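Local coordinates for G-protein interacting protein 1 (Dictyostelium discoideum, PDB 5Z1N) that probably binds heterotrimeric G proteins through their beta-gamma subunits, and through this C-terminal TNFAIP8-like region holds phospholipid in a pocket between its helices, at residues Leu95-Thr109 with Ile125-Thr139. Sequence-based numbering, arbitrary orientation.
Sequences LEKASTALKEAEQET and IRNTFAFLGSLDFFT. With PEF (di-palmitoyl-3-sn-phosphatidylethanolamine), chain B.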
loop_
_atom_site.group_PDB
_atom_site.type_symbol
_atom_site.label_atom_id
_atom_site.label_comp_id
_atom_site.label_asym_id
_atom_site.label_seq_id
_atom_site.Cartn_x
_atom_site.Cartn_y
_atom_site.Cartn_z
ATOM N N LEU A 95 9.947 10.890 -3.288
ATOM C CA LEU A 95 9.413 9.561 -3.556
ATOM C C LEU A 95 10.257 8.494 -2.877
ATOM O O LEU A 95 9.724 7.518 -2.331
ATOM C CB LEU A 95 9.334 9.325 -5.066
ATOM C CG LEU A 95 8.251 10.120 -5.807
ATOM C CD1 LEU A 95 8.347 9.898 -7.310
ATOM C CD2 LEU A 95 6.868 9.734 -5.301
ATOM N N GLU A 96 11.578 8.685 -2.874
ATOM C CA GLU A 96 12.457 7.761 -2.171
ATOM C C GLU A 96 12.026 7.597 -0.724
ATOM O O GLU A 96 11.935 6.471 -0.221
ATOM C CB GLU A 96 13.904 8.247 -2.246
ATOM C CG GLU A 96 14.916 7.235 -1.752
ATOM C CD GLU A 96 16.309 7.507 -2.277
ATOM O OE1 GLU A 96 16.558 8.644 -2.738
ATOM O OE2 GLU A 96 17.150 6.583 -2.232
ATOM N N LYS A 97 11.717 8.708 -0.046
ATOM C CA LYS A 97 11.295 8.603 1.344
ATOM C C LYS A 97 10.035 7.759 1.456
ATOM O O LYS A 97 9.961 6.855 2.300
ATOM C CB LYS A 97 11.090 9.993 1.945
ATOM C CG LYS A 97 12.404 10.715 2.196
ATOM C CD LYS A 97 12.221 11.986 3.003
ATOM C CE LYS A 97 13.572 12.598 3.355
ATOM N NZ LYS A 97 13.438 13.693 4.354
ATOM N N ALA A 98 9.064 7.990 0.563
ATOM C CA ALA A 98 7.889 7.128 0.525
ATOM C C ALA A 98 8.309 5.671 0.418
ATOM O O ALA A 98 7.906 4.829 1.235
ATOM C CB ALA A 98 6.981 7.516 -0.643
ATOM N N SER A 99 9.182 5.372 -0.548
ATOM C CA SER A 99 9.617 3.996 -0.743
ATOM C C SER A 99 10.251 3.463 0.530
ATOM O O SER A 99 9.900 2.376 1.009
ATOM C CB SER A 99 10.591 3.914 -1.919
ATOM O OG SER A 99 10.885 2.563 -2.242
ATOM N N THR A 100 11.128 4.264 1.141
ATOM C CA THR A 100 11.798 3.799 2.346
ATOM C C THR A 100 10.785 3.555 3.449
ATOM O O THR A 100 10.833 2.520 4.127
ATOM C CB THR A 100 12.864 4.803 2.775
ATOM O OG1 THR A 100 13.894 4.841 1.780
ATOM C CG2 THR A 100 13.478 4.398 4.104
ATOM N N ALA A 101 9.801 4.453 3.579
ATOM C CA ALA A 101 8.781 4.253 4.599
ATOM C C ALA A 101 8.060 2.935 4.372
ATOM O O ALA A 101 7.866 2.149 5.310
ATOM C CB ALA A 101 7.794 5.420 4.605
ATOM N N LEU A 102 7.722 2.638 3.115
ATOM C CA LEU A 102 6.989 1.407 2.879
ATOM C C LEU A 102 7.875 0.196 3.145
ATOM O O LEU A 102 7.389 -0.819 3.660
ATOM C CB LEU A 102 6.408 1.405 1.465
ATOM C CG LEU A 102 5.284 2.449 1.333
ATOM C CD1 LEU A 102 4.733 2.532 -0.090
ATOM C CD2 LEU A 102 4.163 2.174 2.327
ATOM N N LYS A 103 9.185 0.316 2.890
ATOM C CA LYS A 103 10.086 -0.772 3.253
ATOM C C LYS A 103 9.984 -1.058 4.743
ATOM O O LYS A 103 9.850 -2.219 5.153
ATOM C CB LYS A 103 11.524 -0.436 2.851
ATOM C CG LYS A 103 12.574 -1.499 3.223
ATOM C CD LYS A 103 12.281 -2.854 2.585
ATOM C CE LYS A 103 12.279 -2.768 1.062
ATOM N NZ LYS A 103 12.108 -4.111 0.425
ATOM N N GLU A 104 9.961 -0.001 5.562
ATOM C CA GLU A 104 9.792 -0.200 6.995
ATOM C C GLU A 104 8.492 -0.943 7.271
ATOM O O GLU A 104 8.487 -1.978 7.953
ATOM C CB GLU A 104 9.840 1.146 7.719
ATOM C CG GLU A 104 9.370 1.120 9.163
ATOM C CD GLU A 104 10.320 0.402 10.102
ATOM O OE1 GLU A 104 11.425 0.010 9.673
ATOM O OE2 GLU A 104 9.955 0.234 11.284
ATOM N N ALA A 105 7.392 -0.482 6.666
ATOM C CA ALA A 105 6.124 -1.180 6.840
ATOM C C ALA A 105 6.269 -2.642 6.451
ATOM O O ALA A 105 5.869 -3.540 7.206
ATOM C CB ALA A 105 5.024 -0.504 6.020
ATOM N N GLU A 106 6.915 -2.896 5.307
ATOM C CA GLU A 106 7.138 -4.266 4.864
ATOM C C GLU A 106 7.753 -5.084 5.987
ATOM O O GLU A 106 7.169 -6.068 6.459
ATOM C CB GLU A 106 8.040 -4.283 3.627
ATOM C CG GLU A 106 8.375 -5.689 3.129
ATOM C CD GLU A 106 9.362 -5.690 1.978
ATOM O OE1 GLU A 106 9.427 -4.682 1.243
ATOM O OE2 GLU A 106 10.077 -6.698 1.810
ATOM N N GLN A 107 8.902 -4.621 6.491
ATOM C CA GLN A 107 9.608 -5.389 7.503
ATOM C C GLN A 107 8.711 -5.636 8.703
ATOM O O GLN A 107 8.579 -6.778 9.170
ATOM C CB GLN A 107 10.889 -4.659 7.899
ATOM C CG GLN A 107 11.892 -4.580 6.753
ATOM C CD GLN A 107 13.061 -3.665 7.046
ATOM O OE1 GLN A 107 12.983 -2.795 7.914
ATOM N NE2 GLN A 107 14.154 -3.853 6.318
ATOM N N GLU A 108 7.995 -4.603 9.148
ATOM C CA GLU A 108 7.215 -4.793 10.358
ATOM C C GLU A 108 6.033 -5.708 10.094
ATOM O O GLU A 108 5.706 -6.551 10.941
ATOM C CB GLU A 108 6.779 -3.447 10.926
ATOM C CG GLU A 108 7.942 -2.659 11.511
ATOM C CD GLU A 108 8.824 -3.505 12.420
ATOM O OE1 GLU A 108 8.284 -4.267 13.250
ATOM O OE2 GLU A 108 10.066 -3.411 12.299
ATOM N N THR A 109 5.441 -5.625 8.900
ATOM C CA THR A 109 4.368 -6.556 8.592
ATOM C C THR A 109 4.896 -7.982 8.615
ATOM O O THR A 109 4.260 -8.877 9.187
ATOM C CB THR A 109 3.729 -6.218 7.244
ATOM O OG1 THR A 109 3.181 -4.897 7.302
ATOM C CG2 THR A 109 2.601 -7.196 6.927
ATOM N N ILE A 125 4.377 -11.409 1.294
ATOM C CA ILE A 125 4.408 -10.068 1.877
ATOM C C ILE A 125 5.543 -9.256 1.272
ATOM O O ILE A 125 5.355 -8.108 0.840
ATOM C CB ILE A 125 4.539 -10.143 3.407
ATOM C CG1 ILE A 125 3.328 -10.837 4.023
ATOM C CG2 ILE A 125 4.706 -8.744 3.991
ATOM C CD1 ILE A 125 3.499 -11.117 5.488
ATOM N N ARG A 126 6.743 -9.849 1.220
ATOM C CA ARG A 126 7.910 -9.132 0.711
ATOM C C ARG A 126 7.712 -8.694 -0.737
ATOM O O ARG A 126 8.000 -7.547 -1.093
ATOM C CB ARG A 126 9.163 -10.001 0.839
ATOM C CG ARG A 126 9.627 -10.215 2.272
ATOM C CD ARG A 126 11.073 -10.692 2.319
ATOM N NE ARG A 126 11.294 -11.840 1.443
ATOM C CZ ARG A 126 11.223 -13.107 1.838
ATOM N NH1 ARG A 126 10.940 -13.396 3.104
ATOM N NH2 ARG A 126 11.436 -14.087 0.967
ATOM N N ASN A 127 7.233 -9.602 -1.592
ATOM C CA ASN A 127 7.056 -9.267 -3.004
ATOM C C ASN A 127 5.989 -8.197 -3.187
ATOM O O ASN A 127 6.146 -7.283 -4.010
ATOM C CB ASN A 127 6.688 -10.516 -3.804
ATOM C CG ASN A 127 7.861 -11.453 -3.997
ATOM O OD1 ASN A 127 9.019 -11.040 -3.931
ATOM N ND2 ASN A 127 7.565 -12.722 -4.250
ATOM N N THR A 128 4.896 -8.299 -2.428
ATOM C CA THR A 128 3.813 -7.333 -2.556
ATOM C C THR A 128 4.276 -5.939 -2.157
ATOM O O THR A 128 4.116 -4.977 -2.920
ATOM C CB THR A 128 2.622 -7.779 -1.712
ATOM O OG1 THR A 128 2.196 -9.072 -2.154
ATOM C CG2 THR A 128 1.470 -6.798 -1.844
ATOM N N PHE A 129 4.874 -5.813 -0.968
ATOM C CA PHE A 129 5.364 -4.509 -0.531
ATOM C C PHE A 129 6.484 -4.001 -1.426
ATOM O O PHE A 129 6.611 -2.789 -1.636
ATOM C CB PHE A 129 5.857 -4.581 0.914
ATOM C CG PHE A 129 4.799 -4.295 1.941
ATOM C CD1 PHE A 129 4.561 -3.000 2.368
ATOM C CD2 PHE A 129 4.063 -5.325 2.501
ATOM C CE1 PHE A 129 3.595 -2.736 3.321
ATOM C CE2 PHE A 129 3.095 -5.068 3.454
ATOM C CZ PHE A 129 2.863 -3.773 3.866
ATOM N N ALA A 130 7.312 -4.903 -1.952
ATOM C CA ALA A 130 8.414 -4.481 -2.805
ATOM C C ALA A 130 7.898 -3.901 -4.112
ATOM O O ALA A 130 8.471 -2.943 -4.640
ATOM C CB ALA A 130 9.356 -5.652 -3.075
ATOM N N PHE A 131 6.814 -4.462 -4.649
ATOM C CA PHE A 131 6.224 -3.876 -5.845
ATOM C C PHE A 131 5.507 -2.572 -5.519
ATOM O O PHE A 131 5.769 -1.537 -6.142
ATOM C CB PHE A 131 5.262 -4.862 -6.503
ATOM C CG PHE A 131 4.698 -4.371 -7.803
ATOM C CD1 PHE A 131 3.517 -3.652 -7.834
ATOM C CD2 PHE A 131 5.359 -4.622 -8.992
ATOM C CE1 PHE A 131 3.001 -3.195 -9.031
ATOM C CE2 PHE A 131 4.847 -4.172 -10.190
ATOM C CZ PHE A 131 3.667 -3.459 -10.209
ATOM N N LEU A 132 4.598 -2.604 -4.539
ATOM C CA LEU A 132 3.774 -1.433 -4.244
ATOM C C LEU A 132 4.598 -0.275 -3.703
ATOM O O LEU A 132 4.210 0.888 -3.868
ATOM C CB LEU A 132 2.681 -1.793 -3.239
ATOM C CG LEU A 132 1.609 -2.786 -3.666
ATOM C CD1 LEU A 132 0.830 -3.222 -2.442
ATOM C CD2 LEU A 132 0.690 -2.173 -4.707
ATOM N N GLY A 133 5.711 -0.565 -3.038
ATOM C CA GLY A 133 6.581 0.460 -2.507
ATOM C C GLY A 133 7.800 0.746 -3.352
ATOM O O GLY A 133 8.711 1.436 -2.883
ATOM N N SER A 134 7.851 0.242 -4.581
ATOM C CA SER A 134 9.030 0.415 -5.415
ATOM C C SER A 134 9.155 1.859 -5.884
ATOM O O SER A 134 8.183 2.459 -6.351
ATOM C CB SER A 134 8.965 -0.519 -6.620
ATOM O OG SER A 134 9.946 -0.170 -7.578
ATOM N N LEU A 135 10.365 2.410 -5.770
ATOM C CA LEU A 135 10.635 3.722 -6.348
ATOM C C LEU A 135 10.446 3.718 -7.862
ATOM O O LEU A 135 10.043 4.735 -8.439
ATOM C CB LEU A 135 12.050 4.169 -5.982
ATOM C CG LEU A 135 12.476 5.573 -6.412
ATOM C CD1 LEU A 135 11.466 6.611 -5.948
ATOM C CD2 LEU A 135 13.858 5.887 -5.862
ATOM N N ASP A 136 10.723 2.590 -8.524
ATOM C CA ASP A 136 10.474 2.504 -9.964
ATOM C C ASP A 136 8.987 2.624 -10.270
ATOM O O ASP A 136 8.591 3.295 -11.236
ATOM C CB ASP A 136 11.018 1.189 -10.518
ATOM C CG ASP A 136 12.509 1.038 -10.305
ATOM O OD1 ASP A 136 13.229 2.052 -10.350
ATOM O OD2 ASP A 136 12.959 -0.104 -10.096
ATOM N N PHE A 137 8.150 1.967 -9.461
ATOM C CA PHE A 137 6.702 2.090 -9.600
ATOM C C PHE A 137 6.270 3.543 -9.452
ATOM O O PHE A 137 5.499 4.063 -10.268
ATOM C CB PHE A 137 6.024 1.192 -8.558
ATOM C CG PHE A 137 4.519 1.236 -8.575
ATOM C CD1 PHE A 137 3.812 1.234 -9.766
ATOM C CD2 PHE A 137 3.807 1.240 -7.386
ATOM C CE1 PHE A 137 2.426 1.262 -9.765
ATOM C CE2 PHE A 137 2.426 1.262 -7.382
ATOM C CZ PHE A 137 1.734 1.272 -8.573
ATOM N N PHE A 138 6.798 4.228 -8.436
ATOM C CA PHE A 138 6.409 5.613 -8.195
ATOM C C PHE A 138 6.834 6.516 -9.349
ATOM O O PHE A 138 6.036 7.320 -9.842
ATOM C CB PHE A 138 6.999 6.105 -6.869
ATOM C CG PHE A 138 6.472 5.378 -5.655
ATOM C CD1 PHE A 138 5.281 4.668 -5.711
ATOM C CD2 PHE A 138 7.173 5.410 -4.456
ATOM C CE1 PHE A 138 4.800 4.000 -4.594
ATOM C CE2 PHE A 138 6.699 4.744 -3.338
ATOM C CZ PHE A 138 5.508 4.040 -3.405
ATOM N N THR A 139 8.087 6.397 -9.806
ATOM C CA THR A 139 8.549 7.272 -10.884
ATOM C C THR A 139 7.754 7.034 -12.164
ATOM O O THR A 139 7.342 7.992 -12.841
ATOM C CB THR A 139 10.048 7.085 -11.135
ATOM O OG1 THR A 139 10.315 5.727 -11.498
ATOM C CG2 THR A 139 10.851 7.444 -9.892
HETATM C C2 PEF B . -10.446 -1.065 6.445
HETATM C C1 PEF B . -10.302 -1.283 7.946
HETATM N N PEF B . -11.177 2.622 12.331
HETATM C C3 PEF B . -11.279 0.168 6.136
HETATM C C4 PEF B . -10.185 0.542 11.590
HETATM C C5 PEF B . -10.451 1.453 12.780
HETATM C C10 PEF B . -8.955 -1.508 4.633
HETATM C C11 PEF B . -7.562 -1.612 4.063
HETATM C C12 PEF B . -7.477 -1.043 2.651
HETATM C C13 PEF B . -6.002 -0.893 2.293
HETATM C C14 PEF B . -5.762 -0.481 0.845
HETATM C C15 PEF B . -4.314 -0.019 0.699
HETATM C C16 PEF B . -3.953 0.299 -0.745
HETATM C C17 PEF B . -2.667 1.116 -0.831
HETATM C C18 PEF B . -1.566 0.555 0.063
HETATM C C19 PEF B . -0.196 0.684 -0.596
HETATM C C20 PEF B . 0.072 2.097 -1.105
HETATM C C21 PEF B . 0.530 2.063 -2.558
HETATM C C22 PEF B . 0.680 3.467 -3.131
HETATM C C23 PEF B . 0.753 3.434 -4.654
HETATM C C24 PEF B . 1.027 4.824 -5.214
HETATM C C25 PEF B . 0.929 4.839 -6.723
HETATM C C30 PEF B . -9.832 1.973 5.257
HETATM C C31 PEF B . -8.981 3.201 5.472
HETATM C C32 PEF B . -7.505 2.827 5.409
HETATM C C33 PEF B . -7.085 2.009 6.624
HETATM C C34 PEF B . -5.910 1.100 6.282
HETATM C C35 PEF B . -5.347 0.430 7.531
HETATM C C36 PEF B . -4.623 -0.867 7.184
HETATM C C37 PEF B . -3.676 -1.307 8.296
HETATM C C38 PEF B . -3.111 -2.696 8.009
HETATM C C39 PEF B . -1.587 -2.704 8.072
HETATM C C40 PEF B . -1.013 -4.096 7.829
HETATM C C41 PEF B . -1.392 -4.642 6.456
HETATM C C42 PEF B . -0.819 -3.797 5.322
HETATM C C43 PEF B . -1.048 -4.475 3.977
HETATM C C44 PEF B . -0.519 -3.631 2.825
HETATM C C45 PEF B . -0.551 -4.414 1.529
HETATM O O4 PEF B . -9.921 -1.957 4.044
HETATM O O5 PEF B . -9.986 1.506 4.140
HETATM O O2 PEF B . -9.143 -0.856 5.916
HETATM O O3 PEF B . -10.467 1.312 6.383
HETATM O O1P PEF B . -13.101 -1.474 10.433
HETATM O O2P PEF B . -10.527 -1.967 10.670
HETATM O O3P PEF B . -11.443 -0.776 8.627
HETATM O O4P PEF B . -11.383 0.353 10.839
HETATM P P PEF B . -11.656 -1.089 10.192
HETATM O O HOH W 1 12.312 0.782 -4.226
HETATM O O HOH W 2 9.930 -0.165 -0.596
HETATM O O HOH W 3 8.529 -2.107 0.231
#
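With OG turned opposite its own backbone N (chi1 -172°), S99 reaches across to the O of G133, and E106, its CG likewise anti (chi1 178°) and its chain extended, lies along F129. The S99 OG to G133 O hydrogen bond is short, 2.5 Å, and the hydroxyl meets the oxygen almost head-on to the carbonyl; a small hydroxyl suits this place, where the backbones approach to 5.0 Å between the CA atoms of S99 and G133. Having no side chain, G133, where the chain leaves the helix, lets the backbones come this close, and L102 CD1 packs on G133 CA at 3.7 Å. Water 1 donates to S99 OG and accepts from L135 N, joining the hydroxyl to the start of the next helix.

F129 is a knob among L102, A105, E106 and T109: E106 CA makes a CH-pi contact over one face of the F129 ring, 3.9 Å from its centroid, while A105, small enough to admit the ring, touches CE1 with its methyl. The E106 methylenes cover F129 CB, and its OE1 takes a salt bridge from K103 NZ at 2.9 Å. Replacing E106 by a residue as short as alanine is likely to leave K103 NZ without this charge partner and strip F129 CB of the cover that CG supplies. F138 is the second knob, among L95, A98, S99 and L102, with L102 CD1 at its ring edge.

Both rings also meet acyl chains, F129 CZ lying 3.5 Å from PEF C44. Segments 95-109 and 125-132, on helices 92-113 and 119-132, run nearly antiparallel (168°); helix 92-113 also packs, more obliquely, against helix 135-144, forming a wall of the hydrophobic phospholipid pocket of this TNFAIP8-like helical fold.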